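Local coordinates for lipoprotein (Mycoplasma mycoides subsp. capri, PDB 7ADK) that is probably a surface-anchored serine-type protease, a lipoprotein carrying a Mycoplasma peptidase (DUF31) region of the PA clan, at residues B[506-518]-B[808-822]. Residues are numbered along the deposited sequence; the frame is centred on the assembly and turned at random.
Sequences IFHATDFINENSS and YDLIYGGGKDQQKEK
F512 and Y808 both place CG between their backbone N and carbonyl carbon (chi1 near 70° in Y808 and similar in F512), and this turns the two rings onto each other. F512 CE1 sits over the centre of the Y808 face, 3.6 Å from Y808 CG; with planes at 58° and centroids 4.7 Å apart, the pair is edge-to-face. Y808 OH, at the far end of its ring, is hydrogen-bonded to L745 N. L810 CD2 lies over one face of F512 and 4.0 Å from A509 CB, while F507 crosses L810 at about a right angle, its CZ 4.2 Å from L810 CB. The two segments continue from strand 503-507 in one sheet and strand 807-809 in the other, an arrangement consistent with the two-barrel, chymotrypsin-like fold of the PA clan, so this apolar patch, with one aromatic pair, joins loops across the sheet-sheet boundary. Three polar bonds flank it. Q819 N donates to F512 O at 2.8 Å, with 157° at the hydrogen, gripping the type I turn D511-N514. K822, bent at chi2, carries NZ to T510 O at 2.9 Å, tilted from the carbonyl plane, and its CB packs against F512 CB. At the other end S518 OG gives its proton to the anti lone pair of D817 OD1 (2.8 Å); D817 OD2 accepts from Q807 N, which helps fix the carboxylate's rotation.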
loop_
_atom_site.group_PDB
_atom_site.type_symbol
_atom_site.label_atom_id
_atom_site.label_comp_id
_atom_site.label_asym_id
_atom_site.label_seq_id
_atom_site.Cartn_x
_atom_site.Cartn_y
_atom_site.Cartn_z
ATOM N N ILE B 506 14.005 31.993 -4.929
ATOM C CA ILE B 506 13.969 33.377 -5.444
ATOM C C ILE B 506 13.017 34.314 -4.700
ATOM O O ILE B 506 13.334 35.486 -4.533
ATOM C CB ILE B 506 13.717 33.332 -6.965
ATOM C CG1 ILE B 506 15.095 33.317 -7.606
ATOM C CG2 ILE B 506 12.844 34.435 -7.513
ATOM C CD1 ILE B 506 15.103 33.417 -9.104
ATOM N N PHE B 507 11.877 33.824 -4.223
ATOM C CA PHE B 507 10.911 34.589 -3.441
ATOM C C PHE B 507 10.499 33.784 -2.210
ATOM O O PHE B 507 10.334 32.580 -2.321
ATOM C CB PHE B 507 9.730 34.967 -4.348
ATOM C CG PHE B 507 8.611 35.766 -3.708
ATOM C CD1 PHE B 507 8.892 36.950 -3.008
ATOM C CD2 PHE B 507 7.280 35.323 -3.787
ATOM C CE1 PHE B 507 7.864 37.663 -2.369
ATOM C CE2 PHE B 507 6.252 36.047 -3.165
ATOM C CZ PHE B 507 6.542 37.206 -2.436
ATOM N N HIS B 508 10.351 34.419 -1.045
ATOM C CA HIS B 508 10.069 33.750 0.242
ATOM C C HIS B 508 8.824 34.252 0.987
ATOM O O HIS B 508 8.573 33.787 2.096
ATOM C CB HIS B 508 11.322 33.795 1.132
ATOM C CG HIS B 508 12.150 32.559 1.153
ATOM N ND1 HIS B 508 11.798 31.368 1.724
ATOM C CD2 HIS B 508 13.424 32.435 0.714
ATOM C CE1 HIS B 508 12.841 30.545 1.647
ATOM N NE2 HIS B 508 13.839 31.177 1.033
ATOM N N ALA B 509 8.075 35.222 0.441
ATOM C CA ALA B 509 6.848 35.762 1.067
ATOM C C ALA B 509 7.000 36.165 2.552
ATOM O O ALA B 509 6.072 36.027 3.350
ATOM C CB ALA B 509 5.654 34.840 0.810
ATOM N N THR B 510 8.160 36.695 2.933
ATOM C CA THR B 510 8.434 37.219 4.274
ATOM C C THR B 510 8.140 38.709 4.338
ATOM O O THR B 510 8.561 39.487 3.486
ATOM C CB THR B 510 9.884 36.978 4.696
ATOM O OG1 THR B 510 10.786 37.351 3.677
ATOM C CG2 THR B 510 10.133 35.531 5.064
ATOM N N ASP B 511 7.423 39.126 5.374
ATOM C CA ASP B 511 7.229 40.524 5.761
ATOM C C ASP B 511 6.675 41.436 4.652
ATOM O O ASP B 511 6.937 42.632 4.570
ATOM C CB ASP B 511 8.486 41.036 6.457
ATOM C CG ASP B 511 8.207 42.013 7.590
ATOM O OD1 ASP B 511 7.088 42.058 8.125
ATOM O OD2 ASP B 511 9.124 42.755 7.963
ATOM N N PHE B 512 5.827 40.854 3.808
ATOM C CA PHE B 512 5.270 41.441 2.588
ATOM C C PHE B 512 4.230 42.555 2.786
ATOM O O PHE B 512 3.804 43.162 1.804
ATOM C CB PHE B 512 4.717 40.307 1.723
ATOM C CG PHE B 512 3.529 39.596 2.326
ATOM C CD1 PHE B 512 2.231 40.079 2.130
ATOM C CD2 PHE B 512 3.734 38.435 3.087
ATOM C CE1 PHE B 512 1.141 39.383 2.665
ATOM C CE2 PHE B 512 2.642 37.750 3.634
ATOM C CZ PHE B 512 1.341 38.215 3.412
ATOM N N ILE B 513 3.828 42.855 4.022
ATOM C CA ILE B 513 2.933 43.967 4.398
ATOM C C ILE B 513 3.697 45.209 4.903
ATOM O O ILE B 513 3.114 46.285 5.019
ATOM C CB ILE B 513 1.915 43.446 5.446
ATOM C CG1 ILE B 513 1.016 42.331 4.894
ATOM C CG2 ILE B 513 1.003 44.523 6.041
ATOM C CD1 ILE B 513 0.201 42.664 3.646
ATOM N N ASN B 514 4.993 45.091 5.221
ATOM C CA ASN B 514 5.748 46.037 6.060
ATOM C C ASN B 514 6.164 47.382 5.404
ATOM O O ASN B 514 7.296 47.848 5.546
ATOM C CB ASN B 514 6.891 45.277 6.757
ATOM C CG ASN B 514 7.377 45.902 8.060
ATOM O OD1 ASN B 514 6.897 46.931 8.509
ATOM N ND2 ASN B 514 8.320 45.292 8.733
ATOM N N GLU B 515 5.233 48.016 4.688
ATOM C CA GLU B 515 5.201 49.468 4.515
ATOM C C GLU B 515 4.570 50.070 5.785
ATOM O O GLU B 515 3.824 49.400 6.472
ATOM C CB GLU B 515 4.435 49.865 3.239
ATOM C CG GLU B 515 4.386 51.386 3.026
ATOM C CD GLU B 515 3.898 51.841 1.646
ATOM O OE1 GLU B 515 2.917 51.287 1.111
ATOM O OE2 GLU B 515 4.465 52.816 1.100
ATOM N N ASN B 516 4.850 51.318 6.120
ATOM C CA ASN B 516 4.368 51.989 7.319
ATOM C C ASN B 516 2.833 51.954 7.461
ATOM O O ASN B 516 2.108 52.051 6.483
ATOM C CB ASN B 516 4.915 53.419 7.370
ATOM C CG ASN B 516 6.404 53.510 7.160
ATOM O OD1 ASN B 516 6.884 53.768 6.081
ATOM N ND2 ASN B 516 7.188 53.279 8.153
ATOM N N SER B 517 2.338 51.873 8.703
ATOM C CA SER B 517 0.923 51.849 9.147
ATOM C C SER B 517 0.099 50.595 8.809
ATOM O O SER B 517 -0.752 50.203 9.607
ATOM C CB SER B 517 0.184 53.135 8.752
ATOM O OG SER B 517 -0.190 53.120 7.389
ATOM N N SER B 518 0.369 49.900 7.707
ATOM C CA SER B 518 -0.250 48.604 7.384
ATOM C C SER B 518 0.084 47.373 8.271
ATOM O O SER B 518 -0.700 46.421 8.191
ATOM C CB SER B 518 0.044 48.269 5.925
ATOM O OG SER B 518 -0.568 49.195 5.068
ATOM N N TYR B 808 -3.647 42.289 -0.554
ATOM C CA TYR B 808 -2.364 41.948 -1.138
ATOM C C TYR B 808 -2.501 40.932 -2.272
ATOM O O TYR B 808 -3.419 40.122 -2.299
ATOM C CB TYR B 808 -1.415 41.443 -0.032
ATOM C CG TYR B 808 -1.725 40.093 0.583
ATOM C CD1 TYR B 808 -2.452 39.996 1.779
ATOM C CD2 TYR B 808 -1.233 38.926 -0.023
ATOM C CE1 TYR B 808 -2.717 38.741 2.344
ATOM C CE2 TYR B 808 -1.507 37.672 0.530
ATOM C CZ TYR B 808 -2.263 37.572 1.706
ATOM O OH TYR B 808 -2.589 36.356 2.209
ATOM N N ASP B 809 -1.537 40.925 -3.180
ATOM C CA ASP B 809 -1.309 39.836 -4.119
ATOM C C ASP B 809 0.192 39.552 -4.166
ATOM O O ASP B 809 0.975 40.431 -4.515
ATOM C CB ASP B 809 -1.914 40.216 -5.470
ATOM C CG ASP B 809 -1.875 39.093 -6.504
ATOM O OD1 ASP B 809 -0.916 38.294 -6.494
ATOM O OD2 ASP B 809 -2.809 39.049 -7.332
ATOM N N LEU B 810 0.610 38.358 -3.758
ATOM C CA LEU B 810 2.025 37.987 -3.679
ATOM C C LEU B 810 2.579 37.321 -4.952
ATOM O O LEU B 810 3.757 36.990 -5.002
ATOM C CB LEU B 810 2.385 37.344 -2.320
ATOM C CG LEU B 810 1.500 36.237 -1.751
ATOM C CD1 LEU B 810 1.585 35.007 -2.623
ATOM C CD2 LEU B 810 1.920 35.900 -0.336
ATOM N N ILE B 811 1.789 37.263 -6.028
ATOM C CA ILE B 811 2.231 36.934 -7.391
ATOM C C ILE B 811 2.337 38.207 -8.252
ATOM O O ILE B 811 3.350 38.416 -8.910
ATOM C CB ILE B 811 1.297 35.875 -8.014
ATOM C CG1 ILE B 811 1.220 34.584 -7.179
ATOM C CG2 ILE B 811 1.657 35.555 -9.466
ATOM C CD1 ILE B 811 2.473 33.735 -7.135
ATOM N N TYR B 812 1.328 39.089 -8.225
ATOM C CA TYR B 812 1.289 40.297 -9.070
ATOM C C TYR B 812 1.684 41.605 -8.368
ATOM O O TYR B 812 2.096 42.541 -9.055
ATOM C CB TYR B 812 -0.085 40.432 -9.736
ATOM C CG TYR B 812 -0.382 39.402 -10.803
ATOM C CD1 TYR B 812 -0.036 39.657 -12.137
ATOM C CD2 TYR B 812 -0.991 38.187 -10.458
ATOM C CE1 TYR B 812 -0.310 38.702 -13.130
ATOM C CE2 TYR B 812 -1.276 37.234 -11.447
ATOM C CZ TYR B 812 -0.950 37.496 -12.790
ATOM O OH TYR B 812 -1.253 36.608 -13.762
ATOM N N GLY B 813 1.610 41.682 -7.039
ATOM C CA GLY B 813 1.867 42.896 -6.269
ATOM C C GLY B 813 0.751 43.941 -6.372
ATOM O O GLY B 813 -0.325 43.688 -6.908
ATOM N N GLY B 814 1.017 45.140 -5.865
ATOM C CA GLY B 814 0.175 46.321 -6.090
ATOM C C GLY B 814 -1.139 46.361 -5.310
ATOM O O GLY B 814 -2.045 47.102 -5.682
ATOM N N GLY B 815 -1.264 45.557 -4.254
ATOM C CA GLY B 815 -2.377 45.600 -3.308
ATOM C C GLY B 815 -2.192 46.666 -2.232
ATOM O O GLY B 815 -1.065 47.039 -1.915
ATOM N N LYS B 816 -3.291 47.182 -1.676
ATOM C CA LYS B 816 -3.292 48.397 -0.839
ATOM C C LYS B 816 -2.395 48.330 0.403
ATOM O O LYS B 816 -1.827 49.344 0.788
ATOM C CB LYS B 816 -4.752 48.728 -0.500
ATOM C CG LYS B 816 -4.928 50.084 0.185
ATOM C CD LYS B 816 -6.398 50.504 0.265
ATOM C CE LYS B 816 -7.240 49.587 1.153
ATOM N NZ LYS B 816 -8.636 50.061 1.253
ATOM N N ASP B 817 -2.211 47.159 1.005
ATOM C CA ASP B 817 -1.366 46.963 2.194
ATOM C C ASP B 817 -0.002 46.308 1.894
ATOM O O ASP B 817 0.785 46.090 2.798
ATOM C CB ASP B 817 -2.174 46.195 3.244
ATOM C CG ASP B 817 -3.343 47.036 3.753
ATOM O OD1 ASP B 817 -3.084 48.026 4.474
ATOM O OD2 ASP B 817 -4.508 46.718 3.438
ATOM N N GLN B 818 0.300 45.985 0.638
ATOM C CA GLN B 818 1.487 45.220 0.246
ATOM C C GLN B 818 2.717 46.135 0.048
ATOM O O GLN B 818 2.600 47.258 -0.446
ATOM C CB GLN B 818 1.082 44.340 -0.952
ATOM C CG GLN B 818 2.087 43.289 -1.430
ATOM C CD GLN B 818 3.117 43.815 -2.422
ATOM O OE1 GLN B 818 3.034 44.910 -2.952
ATOM N NE2 GLN B 818 4.132 43.062 -2.727
ATOM N N GLN B 819 3.903 45.663 0.447
ATOM C CA GLN B 819 5.173 46.406 0.576
ATOM C C GLN B 819 5.781 46.929 -0.752
ATOM O O GLN B 819 6.808 47.600 -0.752
ATOM C CB GLN B 819 6.113 45.491 1.385
ATOM C CG GLN B 819 7.614 45.794 1.530
ATOM C CD GLN B 819 8.009 47.118 2.164
ATOM O OE1 GLN B 819 7.255 48.065 2.253
ATOM N NE2 GLN B 819 9.228 47.247 2.618
ATOM N N LYS B 820 5.159 46.662 -1.899
ATOM C CA LYS B 820 5.551 47.147 -3.229
ATOM C C LYS B 820 6.969 46.753 -3.684
ATOM O O LYS B 820 7.586 47.446 -4.492
ATOM C CB LYS B 820 5.273 48.648 -3.323
ATOM N N GLU B 821 7.498 45.652 -3.143
ATOM C CA GLU B 821 8.801 45.058 -3.479
ATOM C C GLU B 821 8.884 43.562 -3.076
ATOM O O GLU B 821 9.958 43.005 -2.875
ATOM C CB GLU B 821 9.926 45.916 -2.866
ATOM C CG GLU B 821 11.160 45.995 -3.763
ATOM C CD GLU B 821 10.911 46.800 -5.039
ATOM O OE1 GLU B 821 11.024 48.036 -5.023
ATOM O OE2 GLU B 821 10.634 46.191 -6.080
ATOM N N LYS B 822 7.720 42.924 -2.914
ATOM C CA LYS B 822 7.486 41.673 -2.174
ATOM C C LYS B 822 6.381 40.832 -2.844
ATOM O O LYS B 822 5.392 40.455 -2.219
ATOM C CB LYS B 822 7.177 42.000 -0.700
ATOM C CG LYS B 822 8.372 42.392 0.182
ATOM C CD LYS B 822 9.262 41.212 0.574
ATOM C CE LYS B 822 10.274 41.593 1.640
ATOM N NZ LYS B 822 10.976 40.440 2.228
#